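Local coordinates for BH0236 protein (Bacillus halodurans, PDB 5T7A), which probably binds beta-1,3-glucan as a family 56 carbohydrate-binding module, assisting recognition and hydrolysis of that polysaccharide, at residues 34-39 and 48-53; 55-60 and 101-106. One frame throughout, in Å; residues are numbered along the deposited sequence. Where two conformers were deposited one is given.

Overall arrangement
Following the chain from the N terminus, strand 28-32 runs into strand 35-40, which turns back through a short loop into strand 46-53; contact 1 closes this hairpin by pairing 34-39 with 48-53. The loop that follows leads to contact 2, where 55-60 meets 101-106 after 40 intervening residues, mostly strand, so contact 2 closes a much longer loop and ties the entry to strand 60-66 to the end of strand 95-103. The two contacts neither nest nor cross. Their centres lie about 13 Å apart, and they touch: Asp34 reaches Tyr102 and Lys104, while the Phe51 ring packs on Tyr102 and Val60, linking the hairpin to strands 60-66 and 95-103.

Contact 1 (34-39 and 48-53); sequences DYTAGI and TIFFAP. With EDO (1,2-ethanediol), chain C.
Tyr35 and Phe51 meet on the buried face shared with Ala37, Ile39 and Ile49. Their ring planes, 29° apart, are nearly parallel but displaced, so the rings barely overlap: Phe51 CE1 sits over one face of the tyrosine ring, 3.4 Å from Tyr35 CG, while Tyr35 CB lies over the phenylalanine face in a CH-pi contact. Phe51 CG stands anti to the backbone N (chi1 -174°), which carries the ring alongside strand 35-39, where CD1 also meets Ala37 CB at 3.7 Å. Further along, the Ile39 and Ile49 side chains pass at a slant, Ile39 CD1 touching Ile49 CG1 at 3.8 Å. On the other face, Phe50 lays its ring across the neighbouring backbone, with CE1 3.4 Å from Gly38 C and CE2 3.8 Å from Thr36 CG2; a CB on Gly38 would be tight against Phe50 CE1 and pressed against the preceding carbonyl. A serine in place of Phe50 would probably uncover the Gly38 backbone and deprive the Thr36 methyl of this aromatic contact. Paired bonds link Thr36 with Ala52 and Gly38 with Phe50, the shortest Ala52 N to Thr36 O at 2.7 Å. This is the regular pairing of an antiparallel beta hairpin, here within the all-beta fold of the binding module.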
loop_
_atom_site.group_PDB
_atom_site.type_symbol
_atom_site.label_atom_id
_atom_site.label_comp_id
_atom_site.label_asym_id
_atom_site.label_seq_id
_atom_site.Cartn_x
_atom_site.Cartn_y
_atom_site.Cartn_z
ATOM N N ASP A 34 0.781 -3.556 -14.116
ATOM C CA ASP A 34 0.982 -2.187 -13.714
ATOM C C ASP A 34 1.763 -1.926 -12.466
ATOM O O ASP A 34 2.136 -0.800 -12.256
ATOM C CB ASP A 34 -0.387 -1.524 -13.524
ATOM C CG ASP A 34 -1.132 -1.285 -14.814
ATOM O OD1 ASP A 34 -0.554 -1.443 -15.886
ATOM O OD2 ASP A 34 -2.309 -0.851 -14.750
ATOM N N TYR A 35 2.076 -2.911 -11.625
ATOM C CA TYR A 35 2.705 -2.623 -10.308
ATOM C C TYR A 35 3.187 -3.878 -9.575
ATOM O O TYR A 35 2.603 -4.986 -9.677
ATOM C CB TYR A 35 1.713 -1.895 -9.379
ATOM C CG TYR A 35 0.453 -2.639 -9.056
ATOM C CD1 TYR A 35 0.390 -3.570 -8.070
ATOM C CD2 TYR A 35 -0.710 -2.422 -9.808
ATOM C CE1 TYR A 35 -0.774 -4.301 -7.776
ATOM C CE2 TYR A 35 -1.863 -3.160 -9.557
ATOM C CZ TYR A 35 -1.866 -4.111 -8.558
ATOM O OH TYR A 35 -2.992 -4.857 -8.265
ATOM N N THR A 36 4.156 -3.643 -8.690
ATOM C CA THR A 36 4.426 -4.525 -7.554
ATOM C C THR A 36 3.972 -3.737 -6.332
ATOM O O THR A 36 4.244 -2.487 -6.265
ATOM C CB THR A 36 5.902 -4.815 -7.368
ATOM O OG1 THR A 36 6.409 -5.355 -8.599
ATOM C CG2 THR A 36 6.105 -5.824 -6.275
ATOM N N ALA A 37 3.229 -4.384 -5.431
ATOM C CA ALA A 37 2.765 -3.658 -4.256
ATOM C C ALA A 37 2.728 -4.583 -3.071
ATOM O O ALA A 37 2.620 -5.790 -3.228
ATOM C CB ALA A 37 1.376 -3.060 -4.465
ATOM N N GLY A 38 2.830 -4.032 -1.851
ATOM C CA GLY A 38 2.833 -4.943 -0.744
ATOM C C GLY A 38 3.313 -4.283 0.534
ATOM O O GLY A 38 3.173 -3.075 0.744
ATOM N N ILE A 39 3.869 -5.135 1.399
ATOM C CA ILE A 39 4.361 -4.735 2.717
ATOM C C ILE A 39 5.868 -4.974 2.785
ATOM O O ILE A 39 6.336 -6.067 2.434
ATOM C CB ILE A 39 3.661 -5.509 3.819
ATOM C CG1 ILE A 39 2.126 -5.377 3.704
ATOM C CG2 ILE A 39 4.150 -5.053 5.177
ATOM C CD1 ILE A 39 1.507 -4.002 3.769
ATOM N N THR A 48 5.820 -0.758 6.178
ATOM C CA THR A 48 5.629 0.176 5.072
ATOM C C THR A 48 4.808 -0.476 3.985
ATOM O O THR A 48 5.169 -1.518 3.478
ATOM C CB THR A 48 6.954 0.669 4.495
ATOM O OG1 THR A 48 7.623 1.453 5.516
ATOM C CG2 THR A 48 6.709 1.542 3.255
ATOM N N ILE A 49 3.694 0.151 3.635
ATOM C CA ILE A 49 2.958 -0.245 2.402
ATOM C C ILE A 49 3.663 0.405 1.250
ATOM O O ILE A 49 3.892 1.645 1.250
ATOM C CB ILE A 49 1.499 0.233 2.397
ATOM C CG1 ILE A 49 0.736 -0.326 3.623
ATOM C CG2 ILE A 49 0.782 -0.244 1.134
ATOM C CD1 ILE A 49 -0.628 0.283 3.833
ATOM N N PHE A 50 3.995 -0.396 0.225
ATOM C CA PHE A 50 4.686 0.158 -0.930
ATOM C C PHE A 50 3.908 -0.163 -2.186
ATOM O O PHE A 50 3.223 -1.159 -2.286
ATOM C CB PHE A 50 6.104 -0.329 -1.076
ATOM C CG PHE A 50 6.238 -1.762 -1.551
ATOM C CD1 PHE A 50 6.133 -2.811 -0.639
ATOM C CD2 PHE A 50 6.434 -2.066 -2.890
ATOM C CE1 PHE A 50 6.293 -4.127 -1.058
ATOM C CE2 PHE A 50 6.560 -3.391 -3.343
ATOM C CZ PHE A 50 6.506 -4.425 -2.429
ATOM N N PHE A 51 4.105 0.688 -3.169
ATOM C CA PHE A 51 3.482 0.554 -4.516
ATOM C C PHE A 51 4.502 1.035 -5.552
ATOM O O PHE A 51 4.946 2.188 -5.528
ATOM C CB PHE A 51 2.204 1.388 -4.565
ATOM C CG PHE A 51 1.391 1.213 -5.850
ATOM C CD1 PHE A 51 0.393 0.254 -5.907
ATOM C CD2 PHE A 51 1.677 1.969 -6.984
ATOM C CE1 PHE A 51 -0.352 0.043 -7.061
ATOM C CE2 PHE A 51 0.952 1.771 -8.105
ATOM C CZ PHE A 51 -0.027 0.819 -8.170
ATOM N N ALA A 52 4.957 0.125 -6.394
ATOM C CA ALA A 52 6.057 0.379 -7.336
ATOM C C ALA A 52 5.513 0.150 -8.744
ATOM O O ALA A 52 5.521 -0.973 -9.281
ATOM C CB ALA A 52 7.233 -0.561 -7.026
ATOM N N PRO A 53 5.015 1.213 -9.383
ATOM C CA PRO A 53 4.376 1.027 -10.666
ATOM C C PRO A 53 5.379 0.843 -11.776
ATOM O O PRO A 53 6.494 1.317 -11.709
ATOM C CB PRO A 53 3.547 2.307 -10.852
ATOM C CG PRO A 53 4.440 3.322 -10.162
ATOM C CD PRO A 53 4.946 2.621 -8.928
HETATM C C1 EDO C . -5.131 -0.334 -16.399
HETATM O O1 EDO C . -3.995 -1.262 -16.582
HETATM C C2 EDO C . -6.331 -1.017 -16.988
HETATM O O2 EDO C . -6.218 -1.027 -18.383
#

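Contact 2 (55-60 and 101-106); sequences TEARYV and TYEKLG. With EDO (1,2-ethanediol), chain D; EDO (1,2-ethanediol), chain C.
Glu103 reaches from the end of strand 95-103 into the bend of 55-60, and each step of its side chain meets something there. CB sits over one face of the Tyr59 ring, 3.7 Å from the centroid, a CH-pi contact. CG passes the Arg58 guanidinium, and the bend at chi2 (-91°) turns the carboxylate back along the arginine. OE1 takes the backbone N-H of Arg58 at 2.8 Å, nearly straight at 166° but from above the carboxylate plane, and also accepts from a water that donates to Glu56 O and accepts from Leu105 N. Glu103 OE2 forms a salt bridge with Arg58 NE at 2.8 Å; the guanidinium and carboxylate planes stand 78° apart, and a longer bond from NH2 is weak. Gly106 N reaches OE2 from the opposite face of its plane to NE. Both oxygens are thus gripped, which should fix the rotation of the carboxylate and, with the arginine so near, probably favour its charged form. Next to this cluster the backbones pair as antiparallel strands: Glu103 N donates to Tyr59 O at 3.1 Å, and Val60 and Tyr102 form a non-hydrogen-bonded pair where strand 60-66 starts beside strand 95-103. Val60 CG2 packs on Tyr102 CB at 4.0 Å, and the Tyr102 hydroxyl goes on to Asp34. Ala57 CB rests 3.3 Å from Glu103 O. Elsewhere, the Thr55 CG2 methyl touches Leu105 CD2 at 4.0 Å, the two side chains crossing at about a right angle.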
loop_
_atom_site.group_PDB
_atom_site.type_symbol
_atom_site.label_atom_id
_atom_site.label_comp_id
_atom_site.label_asym_id
_atom_site.label_seq_id
_atom_site.Cartn_x
_atom_site.Cartn_y
_atom_site.Cartn_z
ATOM N N THR A 55 4.847 1.896 -14.886
ATOM C CA THR A 55 4.842 3.170 -15.567
ATOM C C THR A 55 4.743 4.243 -14.481
ATOM O O THR A 55 4.008 4.077 -13.539
ATOM C CB THR A 55 3.640 3.240 -16.502
ATOM O OG1 THR A 55 3.778 2.307 -17.564
ATOM C CG2 THR A 55 3.551 4.692 -17.128
ATOM N N GLU A 56 5.523 5.308 -14.583
ATOM C CA GLU A 56 5.482 6.427 -13.622
ATOM C C GLU A 56 4.043 6.914 -13.421
ATOM O O GLU A 56 3.333 7.010 -14.367
ATOM C CB GLU A 56 6.339 7.587 -14.146
ATOM C CG GLU A 56 6.350 8.799 -13.251
ATOM C CD GLU A 56 7.250 9.928 -13.743
ATOM O OE1 GLU A 56 8.072 9.717 -14.646
ATOM O OE2 GLU A 56 7.133 11.039 -13.165
ATOM N N ALA A 57 3.681 7.128 -12.158
ATOM C CA ALA A 57 2.343 7.603 -11.769
ATOM C C ALA A 57 2.432 9.095 -11.311
ATOM O O ALA A 57 3.349 9.475 -10.631
ATOM C CB ALA A 57 1.852 6.748 -10.620
ATOM N N ARG A 58 1.417 9.885 -11.670
ATOM C CA ARG A 58 1.359 11.257 -11.181
ATOM C C ARG A 58 1.029 11.253 -9.672
ATOM O O ARG A 58 1.479 12.143 -8.906
ATOM C CB ARG A 58 0.343 12.048 -11.931
ATOM C CG ARG A 58 0.746 12.378 -13.368
ATOM C CD ARG A 58 -0.274 13.336 -13.995
ATOM N NE ARG A 58 -1.527 12.691 -14.362
ATOM C CZ ARG A 58 -2.726 13.137 -14.025
ATOM N NH1 ARG A 58 -2.859 14.225 -13.234
ATOM N NH2 ARG A 58 -3.760 12.502 -14.427
ATOM N N TYR A 59 0.306 10.242 -9.230
ATOM C CA TYR A 59 -0.094 10.103 -7.829
ATOM C C TYR A 59 -0.545 8.679 -7.574
ATOM O O TYR A 59 -0.984 7.977 -8.505
ATOM C CB TYR A 59 -1.254 11.038 -7.482
ATOM C CG TYR A 59 -2.510 10.885 -8.278
ATOM C CD1 TYR A 59 -3.498 9.992 -7.922
ATOM C CD2 TYR A 59 -2.717 11.613 -9.441
ATOM C CE1 TYR A 59 -4.651 9.839 -8.691
ATOM C CE2 TYR A 59 -3.904 11.490 -10.199
ATOM C CZ TYR A 59 -4.850 10.614 -9.833
ATOM O OH TYR A 59 -5.991 10.449 -10.603
ATOM N N VAL A 60 -0.424 8.287 -6.310
ATOM C CA VAL A 60 -1.040 6.993 -5.856
ATOM C C VAL A 60 -1.612 7.251 -4.468
ATOM O O VAL A 60 -0.939 7.802 -3.619
ATOM C CB VAL A 60 0.032 5.891 -5.750
ATOM C CG1 VAL A 60 -0.618 4.624 -5.324
ATOM C CG2 VAL A 60 0.722 5.700 -7.083
ATOM N N THR A 101 -5.384 3.362 -5.382
ATOM C CA THR A 101 -5.878 4.040 -6.572
ATOM C C THR A 101 -4.632 4.708 -7.160
ATOM O O THR A 101 -4.033 5.552 -6.494
ATOM C CB THR A 101 -7.010 5.039 -6.237
ATOM O OG1 THR A 101 -8.153 4.339 -5.731
ATOM C CG2 THR A 101 -7.404 5.819 -7.482
ATOM N N TYR A 102 -4.297 4.346 -8.398
ATOM C CA TYR A 102 -3.101 4.829 -9.037
ATOM C C TYR A 102 -3.379 5.433 -10.379
ATOM O O TYR A 102 -4.208 4.988 -11.127
ATOM C CB TYR A 102 -2.074 3.712 -9.220
ATOM C CG TYR A 102 -2.485 2.557 -10.021
ATOM C CD1 TYR A 102 -3.222 1.513 -9.492
ATOM C CD2 TYR A 102 -2.047 2.442 -11.370
ATOM C CE1 TYR A 102 -3.562 0.420 -10.295
ATOM C CE2 TYR A 102 -2.376 1.366 -12.145
ATOM C CZ TYR A 102 -3.116 0.326 -11.617
ATOM O OH TYR A 102 -3.462 -0.753 -12.376
ATOM N N GLU A 103 -2.650 6.489 -10.665
ATOM C CA GLU A 103 -2.779 7.146 -11.966
ATOM C C GLU A 103 -1.827 6.410 -12.953
ATOM O O GLU A 103 -0.718 5.941 -12.588
ATOM C CB GLU A 103 -2.369 8.572 -11.804
ATOM C CG GLU A 103 -2.607 9.451 -13.026
ATOM C CD GLU A 103 -1.444 9.506 -13.973
ATOM O OE1 GLU A 103 -0.314 9.051 -13.674
ATOM O OE2 GLU A 103 -1.679 10.042 -15.099
ATOM N N LYS A 104 -2.228 6.325 -14.206
ATOM C CA LYS A 104 -1.341 5.775 -15.241
ATOM C C LYS A 104 -1.712 6.412 -16.570
ATOM O O LYS A 104 -2.731 6.095 -17.126
ATOM C CB LYS A 104 -1.482 4.244 -15.351
ATOM C CG LYS A 104 -0.575 3.599 -16.424
ATOM C CD LYS A 104 -0.565 2.073 -16.438
ATOM C CE LYS A 104 -1.841 1.542 -17.094
ATOM N NZ LYS A 104 -1.661 0.277 -17.827
ATOM N N LEU A 105 -0.876 7.314 -17.057
ATOM C CA LEU A 105 -1.056 7.866 -18.444
ATOM C C LEU A 105 -2.414 8.601 -18.606
ATOM O O LEU A 105 -2.990 8.609 -19.696
ATOM C CB LEU A 105 -0.889 6.769 -19.504
ATOM C CG LEU A 105 0.498 6.141 -19.463
ATOM C CD1 LEU A 105 0.550 4.947 -20.410
ATOM C CD2 LEU A 105 1.633 7.110 -19.697
ATOM N N GLY A 106 -2.884 9.189 -17.506
ATOM C CA GLY A 106 -4.022 10.107 -17.470
ATOM C C GLY A 106 -5.113 9.664 -16.513
ATOM O O GLY A 106 -5.348 10.329 -15.494
HETATM C C1 EDO D . -6.689 12.649 -12.749
HETATM O O1 EDO D . -6.583 13.226 -14.087
HETATM C C2 EDO D . -6.194 11.260 -12.887
HETATM O O2 EDO D . -7.160 10.469 -13.308
HETATM C C1 EDO C . -5.131 -0.334 -16.399
HETATM O O1 EDO C . -3.995 -1.262 -16.582
HETATM C C2 EDO C . -6.331 -1.017 -16.988
HETATM O O2 EDO C . -6.218 -1.027 -18.383
HETATM O O HOH W 1 1.264 4.028 -13.166
HETATM O O HOH W 2 1.323 8.346 -15.723
#